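PDB 2QTE: novel immune-type receptor 11 from Ictalurus punctatus, which probably acts as a cell-surface receptor of the immune system, with a variable-type immunoglobulin domain outside the cell, in a family that includes a mediator of allogeneic recognition. Local coordinates for residues G14-M19 with N79-R84; C21-V26 with Q74-N79; N28-A33 with V47-S52. The protein carries 1 engineered substitution. One frame throughout, in Å; residues are numbered along the deposited sequence.

Contact 1: residues G14-M19 with N79-R84; sequences GENVTM and NIIGAR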
# COMPACT_ATOMS: atom_id res chain seq x y z
N GLY A 14 18.42 16.50 -8.63
CA GLY A 14 18.36 17.92 -8.36
C GLY A 14 17.13 18.61 -8.90
O GLY A 14 16.99 19.81 -8.70
N GLU A 15 16.26 17.86 -9.56
CA GLU A 15 14.99 18.39 -10.10
C GLU A 15 13.92 18.63 -9.00
O GLU A 15 13.93 17.99 -7.95
CB GLU A 15 14.51 17.45 -11.22
CG GLU A 15 13.14 17.74 -11.85
CD GLU A 15 12.93 17.06 -13.19
OE1 GLU A 15 13.84 16.37 -13.71
OE2 GLU A 15 11.82 17.26 -13.73
N ASN A 16 13.05 19.62 -9.20
CA ASN A 16 11.95 19.80 -8.26
C ASN A 16 10.75 19.06 -8.75
O ASN A 16 10.47 19.05 -9.95
CB ASN A 16 11.61 21.28 -8.01
CG ASN A 16 12.83 22.08 -7.63
OD1 ASN A 16 13.71 21.57 -6.95
ND2 ASN A 16 12.90 23.29 -8.09
N VAL A 17 10.06 18.38 -7.85
CA VAL A 17 8.91 17.62 -8.28
C VAL A 17 7.72 17.73 -7.32
O VAL A 17 7.89 17.87 -6.11
CB VAL A 17 9.29 16.14 -8.60
CG1 VAL A 17 10.14 15.50 -7.50
CG2 VAL A 17 8.02 15.30 -8.87
N THR A 18 6.53 17.65 -7.90
CA THR A 18 5.26 17.56 -7.13
C THR A 18 4.43 16.36 -7.55
O THR A 18 4.17 16.18 -8.73
CB THR A 18 4.48 18.83 -7.34
OG1 THR A 18 5.26 19.92 -6.80
CG2 THR A 18 3.10 18.75 -6.66
N MET A 19 4.07 15.49 -6.61
CA MET A 19 3.16 14.38 -6.90
C MET A 19 1.80 14.72 -6.29
O MET A 19 1.71 15.11 -5.15
CB MET A 19 3.70 13.06 -6.36
CG MET A 19 5.08 12.80 -6.81
SD MET A 19 5.91 11.37 -6.14
CE MET A 19 6.67 12.01 -4.63
N ASN A 79 5.63 17.65 -2.42
CA ASN A 79 6.71 18.25 -3.21
C ASN A 79 8.08 17.76 -2.72
O ASN A 79 8.23 17.43 -1.54
CB ASN A 79 6.72 19.75 -3.06
CG ASN A 79 5.33 20.35 -3.12
OD1 ASN A 79 4.66 20.19 -4.12
ND2 ASN A 79 4.91 21.03 -2.06
N ILE A 80 9.04 17.70 -3.62
CA ILE A 80 10.46 17.52 -3.27
C ILE A 80 11.24 18.66 -3.93
O ILE A 80 11.05 18.89 -5.13
CB ILE A 80 11.08 16.20 -3.77
CG1 ILE A 80 10.25 14.96 -3.37
CG2 ILE A 80 12.43 16.01 -3.15
CD1 ILE A 80 8.95 14.80 -4.13
N ILE A 81 12.09 19.37 -3.18
CA ILE A 81 12.96 20.35 -3.84
C ILE A 81 14.35 19.66 -3.91
O ILE A 81 14.90 19.27 -2.89
CB ILE A 81 12.90 21.79 -3.20
CG1 ILE A 81 11.54 22.46 -3.55
CG2 ILE A 81 13.99 22.75 -3.83
CD1 ILE A 81 11.17 23.66 -2.67
N GLY A 82 14.89 19.48 -5.11
CA GLY A 82 16.22 18.85 -5.24
C GLY A 82 16.23 17.35 -5.08
O GLY A 82 16.87 16.82 -4.15
N ALA A 83 15.54 16.64 -5.98
CA ALA A 83 15.42 15.15 -5.97
C ALA A 83 16.75 14.38 -5.92
O ALA A 83 17.75 14.80 -6.55
CB ALA A 83 14.60 14.70 -7.18
N ARG A 84 16.80 13.30 -5.15
CA ARG A 84 17.98 12.43 -5.19
C ARG A 84 17.60 10.98 -5.46
O ARG A 84 16.43 10.58 -5.28
CB ARG A 84 18.93 12.60 -4.00
CG ARG A 84 18.47 12.21 -2.60
CD ARG A 84 19.33 12.98 -1.52
NE ARG A 84 19.62 14.37 -1.97
CZ ARG A 84 20.16 15.34 -1.22
NH1 ARG A 84 20.47 15.17 0.07
NH2 ARG A 84 20.37 16.51 -1.79

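Contact 2: residues C21-V26 with Q74-N79; sequences CSMSKV and QKFDLN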
# COMPACT_ATOMS: atom_id res chain seq x y z
N CYS A 21 -2.37 14.58 -5.28
CA CYS A 21 -3.48 13.80 -4.77
C CYS A 21 -4.62 14.79 -4.54
O CYS A 21 -4.41 15.79 -3.87
CB CYS A 21 -3.11 13.13 -3.47
SG CYS A 21 -4.43 12.18 -2.65
N SER A 22 -5.80 14.54 -5.09
CA SER A 22 -6.92 15.47 -4.89
C SER A 22 -7.61 15.27 -3.54
O SER A 22 -7.60 14.17 -2.96
CB SER A 22 -7.90 15.45 -6.07
OG SER A 22 -9.01 16.33 -5.86
N MET A 23 -8.21 16.34 -3.05
CA MET A 23 -8.83 16.39 -1.74
C MET A 23 -10.36 16.34 -1.90
O MET A 23 -11.08 15.93 -0.98
CB MET A 23 -8.41 17.71 -1.04
CG MET A 23 -8.65 17.79 0.43
SD MET A 23 -7.47 16.79 1.31
CE MET A 23 -6.28 17.99 1.88
N SER A 24 -10.84 16.75 -3.07
CA SER A 24 -12.27 17.01 -3.25
C SER A 24 -13.15 15.93 -2.60
O SER A 24 -14.10 16.27 -1.87
CB SER A 24 -12.64 17.30 -4.71
OG SER A 24 -11.77 16.67 -5.65
N LYS A 25 -12.78 14.66 -2.82
CA LYS A 25 -13.52 13.51 -2.29
C LYS A 25 -12.73 12.77 -1.22
O LYS A 25 -12.25 11.65 -1.44
CB LYS A 25 -13.93 12.57 -3.42
CG LYS A 25 -12.84 12.38 -4.49
CD LYS A 25 -12.50 13.69 -5.21
CE LYS A 25 -11.16 13.63 -5.87
NZ LYS A 25 -11.23 12.89 -7.16
N VAL A 26 -12.58 13.42 -0.08
CA VAL A 26 -12.07 12.77 1.11
C VAL A 26 -13.18 12.75 2.15
O VAL A 26 -13.77 13.78 2.45
CB VAL A 26 -10.82 13.51 1.66
CG1 VAL A 26 -10.43 12.98 3.04
CG2 VAL A 26 -9.65 13.41 0.68
N GLN A 74 -8.45 21.65 -1.94
CA GLN A 74 -8.45 20.94 -3.19
C GLN A 74 -7.27 20.00 -3.33
O GLN A 74 -7.33 19.06 -4.13
CB GLN A 74 -8.54 21.91 -4.38
CG GLN A 74 -9.89 22.72 -4.42
CD GLN A 74 -9.81 24.07 -3.69
OE1 GLN A 74 -10.03 24.16 -2.47
NE2 GLN A 74 -9.50 25.12 -4.44
N LYS A 75 -6.21 20.22 -2.55
CA LYS A 75 -4.92 19.58 -2.82
C LYS A 75 -4.34 18.89 -1.62
O LYS A 75 -4.44 19.37 -0.50
CB LYS A 75 -3.90 20.63 -3.29
CG LYS A 75 -4.21 21.26 -4.62
CD LYS A 75 -3.16 22.27 -5.01
CE LYS A 75 -3.53 22.96 -6.30
NZ LYS A 75 -2.33 23.48 -7.01
N PHE A 76 -3.68 17.76 -1.86
CA PHE A 76 -2.90 17.16 -0.82
C PHE A 76 -1.64 16.70 -1.53
O PHE A 76 -1.36 15.49 -1.64
CB PHE A 76 -3.71 16.04 -0.20
CG PHE A 76 -3.09 15.41 1.01
CD1 PHE A 76 -2.90 16.14 2.18
CD2 PHE A 76 -2.73 14.07 1.00
CE1 PHE A 76 -2.33 15.58 3.29
CE2 PHE A 76 -2.15 13.50 2.13
CZ PHE A 76 -1.95 14.24 3.27
N ASP A 77 -0.90 17.66 -2.08
CA ASP A 77 0.21 17.30 -3.01
C ASP A 77 1.55 17.28 -2.30
O ASP A 77 1.84 18.15 -1.51
CB ASP A 77 0.28 18.26 -4.17
CG ASP A 77 -1.06 18.43 -4.89
OD1 ASP A 77 -1.95 17.56 -4.76
OD2 ASP A 77 -1.18 19.42 -5.64
N LEU A 78 2.39 16.32 -2.67
CA LEU A 78 3.68 16.13 -2.04
C LEU A 78 4.77 16.78 -2.95
O LEU A 78 4.80 16.50 -4.12
CB LEU A 78 3.87 14.62 -1.89
CG LEU A 78 5.10 14.02 -1.20
CD1 LEU A 78 5.23 14.52 0.22
CD2 LEU A 78 4.95 12.49 -1.25
N ASN A 79 5.63 17.65 -2.42
CA ASN A 79 6.71 18.25 -3.21
C ASN A 79 8.08 17.76 -2.72
O ASN A 79 8.23 17.43 -1.54
CB ASN A 79 6.72 19.75 -3.06
CG ASN A 79 5.33 20.35 -3.12
OD1 ASN A 79 4.66 20.19 -4.12
ND2 ASN A 79 4.91 21.03 -2.06

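Contact 3: residues N28-A33 with V47-S52; sequences NKDNLA and VRYYSS. Engineered in segment 28-33: Asp-30 (natural residue Asn).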
# COMPACT_ATOMS: atom_id res chain seq x y z
N ASN A 28 -12.97 11.74 5.56
CA ASN A 28 -12.45 12.17 6.85
C ASN A 28 -11.01 12.62 6.62
O ASN A 28 -10.09 11.81 6.71
CB ASN A 28 -12.51 10.98 7.81
CG ASN A 28 -12.35 11.37 9.26
OD1 ASN A 28 -11.39 12.03 9.62
ND2 ASN A 28 -13.28 10.91 10.10
N LYS A 29 -10.82 13.91 6.31
CA LYS A 29 -9.49 14.50 6.05
C LYS A 29 -8.44 13.89 6.93
O LYS A 29 -7.30 13.70 6.53
CB LYS A 29 -9.50 16.03 6.23
CG LYS A 29 -9.43 16.83 4.94
CD LYS A 29 -10.79 17.10 4.33
CE LYS A 29 -10.68 18.13 3.21
NZ LYS A 29 -10.24 19.49 3.67
N ASP A 30 -8.86 13.54 8.14
CA ASP A 30 -7.97 13.07 9.16
C ASP A 30 -7.37 11.68 8.96
O ASP A 30 -6.37 11.38 9.59
CB ASP A 30 -8.66 13.14 10.53
CG ASP A 30 -9.32 14.51 10.79
OD1 ASP A 30 -8.94 15.53 10.13
OD2 ASP A 30 -10.24 14.53 11.66
N ASN A 31 -7.95 10.84 8.11
CA ASN A 31 -7.37 9.51 7.81
C ASN A 31 -6.72 9.47 6.44
O ASN A 31 -6.59 8.40 5.82
CB ASN A 31 -8.41 8.38 7.93
CG ASN A 31 -9.02 8.29 9.32
OD1 ASN A 31 -9.01 9.25 10.07
ND2 ASN A 31 -9.58 7.13 9.66
N LEU A 32 -6.28 10.64 5.99
CA LEU A 32 -5.66 10.76 4.69
C LEU A 32 -4.14 10.93 4.82
O LEU A 32 -3.66 11.64 5.72
CB LEU A 32 -6.29 11.90 3.95
CG LEU A 32 -5.76 12.26 2.59
CD1 LEU A 32 -6.15 11.23 1.53
CD2 LEU A 32 -6.29 13.62 2.25
N ALA A 33 -3.40 10.23 3.95
CA ALA A 33 -1.97 10.12 4.11
C ALA A 33 -1.33 9.65 2.83
O ALA A 33 -1.99 9.02 1.99
CB ALA A 33 -1.64 9.10 5.24
N VAL A 47 3.60 10.49 5.30
CA VAL A 47 3.16 11.82 5.75
C VAL A 47 1.64 11.83 5.77
O VAL A 47 1.03 11.35 4.85
CB VAL A 47 3.75 12.99 4.87
CG1 VAL A 47 3.46 12.82 3.40
CG2 VAL A 47 3.25 14.33 5.33
N ARG A 48 1.03 12.35 6.83
CA ARG A 48 -0.41 12.37 6.96
C ARG A 48 -0.99 13.77 6.98
O ARG A 48 -0.30 14.74 7.30
CB ARG A 48 -0.91 11.56 8.18
CG ARG A 48 -0.44 12.08 9.51
CD ARG A 48 -0.65 11.01 10.60
NE ARG A 48 0.02 11.36 11.86
CZ ARG A 48 -0.54 12.01 12.87
NH1 ARG A 48 0.18 12.27 13.96
NH2 ARG A 48 -1.81 12.38 12.80
N TYR A 49 -2.25 13.88 6.62
CA TYR A 49 -2.98 15.11 6.85
C TYR A 49 -3.03 15.38 8.36
O TYR A 49 -3.08 14.45 9.17
CB TYR A 49 -4.38 15.01 6.26
CG TYR A 49 -5.20 16.23 6.54
CD1 TYR A 49 -5.81 16.40 7.78
CD2 TYR A 49 -5.32 17.23 5.57
CE1 TYR A 49 -6.55 17.54 8.07
CE2 TYR A 49 -6.08 18.37 5.82
CZ TYR A 49 -6.69 18.52 7.08
OH TYR A 49 -7.42 19.65 7.36
N TYR A 50 -2.95 16.65 8.74
CA TYR A 50 -2.76 16.94 10.15
C TYR A 50 -3.37 18.28 10.58
O TYR A 50 -3.32 19.26 9.85
CB TYR A 50 -1.27 16.81 10.52
CG TYR A 50 -0.98 17.03 11.99
CD1 TYR A 50 -0.41 18.23 12.44
CD2 TYR A 50 -1.29 16.04 12.94
CE1 TYR A 50 -0.14 18.44 13.78
CE2 TYR A 50 -1.01 16.25 14.31
CZ TYR A 50 -0.45 17.46 14.71
OH TYR A 50 -0.18 17.70 16.04
N SER A 51 -3.94 18.31 11.77
CA SER A 51 -4.64 19.52 12.22
C SER A 51 -3.64 20.53 12.73
O SER A 51 -3.26 20.50 13.90
CB SER A 51 -5.71 19.22 13.28
OG SER A 51 -6.91 18.82 12.63
N SER A 52 -3.21 21.39 11.83
CA SER A 52 -2.17 22.36 12.14
C SER A 52 -2.13 23.41 11.06
O SER A 52 -2.87 23.34 10.06
CB SER A 52 -0.80 21.68 12.28
OG SER A 52 -0.31 21.25 11.02
O HOH W 1 -8.63 17.27 11.96

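Contact 1: residues G14-M19 with N79-R84
Val-17 and Ile-80 form a hydrogen-bonded antiparallel pair, with Val-17 N bonded to Ile-80 O at 2.9 Å and Ile-80 N to Val-17 O at 2.7 Å. Their side chains lie side by side on the buried face of the sheet, and here the packing is tight. The CD1 methyl of Ile-80 meets Val-17 CG1 at 3.6 Å, a branch set between the backbone N and the carbonyl carbon (chi1 48°). It also meets Met-19 CE at 3.6 Å, where the bend at chi3 (-88°) places that methyl. Beta-branched residues suit the extended backbone of a strand, and flexible methionine fits beside them; Leu-109 and Thr-107 of the opposing sheet pack on Val-17 and Met-19.

The other face is more open and polar. Thr-18 OG1 donates to Asn-79 OD1 at 2.8 Å, while Asn-79 ND2 binds Ser-68 OG, so the amide is held at both ends. Beyond the regular strands, at the more exposed end, Asn-16 OD1 accepts Gly-82 N at 3.0 Å. Gly-82 and Gly-14 both have positive phi, a shape glycine adopts easily. Two further bonds, Ala-83 N to Glu-15 O at 2.9 Å and Gly-14 N to Ala-83 O at 2.8 Å, continue the pairing. Strand 17-19 is outermost in its sheet within this chain; apolar inward and polar outward, the chemistry implies one face in the V-set core and the other toward solvent.

Contact 2: residues C21-V26 with Q74-N79
The disulfide characteristic of the immunoglobulin fold involves this contact: Cys-21, bonded to Cys-93 of the opposite sheet, lies against Phe-76 at the start of strand 76-80. Phe-76 N donates to Cys-21 O at 2.9 Å, and Cys-21 N in turn reaches Asp-77 OD1 at 3.1 Å, from above the carboxylate plane. Farther along, Met-23 N is bonded to Gln-74 O at 3.1 Å, with the donor 62° out of the carbonyl plane.

The bridge of Ser-22 with Lys-75 continues, past the regular strands, the B-E pairing of a V-set domain, and Phe-76 turns a large apolar ring into the core. With CG anti to the backbone N (chi1 -173°), the ring leads away from segment 21-26 and lies nearly parallel to that of Trp-34, whose NE1 also binds Phe-76 O. Cys-21 SG sits at the Phe-76 ring edge. Met-23 crosses this ring obliquely in a Met-aromatic contact, SD 5.4 Å from the centroid and 46° off the normal. Long and pliable, this side chain bends twice to bring CE within 3.8 Å of Phe-76 CB and 3.3 Å of Lys-75 O. On the outer side, Ser-22 OG and Ser-24 OG are hydrogen-bonded at 2.8 Å.

Contact 3: residues N28-A33 with V47-S52
The ring of Tyr-49 carries Lys-29 on one face: CB stands 3.9 Å from the ring centroid and 14° off its normal, a CH-pi contact displaced a little toward the rim. Lys-29 CG continues across the same ring, 3.8 Å from CE2. Lysine suits this place because its first two methylenes can lie on an aromatic face while the rest of the chain leads the amino group away. The backbone takes part too, Lys-29 O coming within 3.3 Å of Tyr-49 CD1. Asp-30, an engineered replacement for asparagine, approaches obliquely: its OD1 is 3.7 Å from Tyr-49 CE1, and the carboxylate plane is turned 27° from that of the ring. A water lies between Asp-30 OD1 and Ser-51 OG, although its modelled distances are too short to be trusted in detail.

CG anti to the backbone N (chi1 177°) sets the Tyr-49 ring against Lys-29; the side chain also packs on Met-23, Val-71 and Phe-76. An alanine in place of Tyr-49 would probably open a gap beside Met-23 and leave the Lys-29 methylenes without the surface they rest on, freer to turn.

Beside the ring contact the strands pair. Tyr-49 N donates to Leu-32 O at 2.8 Å, and next to it Ala-33 and Arg-48 form a non-hydrogen-bonded pair with their CB atoms 3.9 Å apart. The single methyl of Ala-33 leaves room for close packing: Ile-100 of the second subunit lies on Ala-33 and Ile-99 of that subunit on Arg-48. The pairing belongs to the antiparallel C-C' hairpin of a V-set domain, at the end where the loop corresponding to the first hypervariable loop of antibodies runs into strand 32-37 and that corresponding to the second leaves strand 44-49.

Contacts 1 and 2 hold the same element: strand 76-80 runs through both, Asn-79 belongs to each, and Met-19 N probably bonds to Leu-78 O between them. Contact 3 lies on the other sheet, its centre about 22 Å from that of contact 1 and about 11 Å from that of contact 2. Contacts 2 and 3 touch between the sheets, Met-23 SD packing on Leu-32 CD2; contacts 1 and 3 do not touch. All three are partly buried; contact 2 is centred closest to the middle of the chain, while contacts 1 and 3 lie farther out, on opposite sides of it. Contact 1 joins aliphatic packing to amide bonding, contact 2 combines sulfur and aromatic groups, and contact 3 turns to ring-methylene packing.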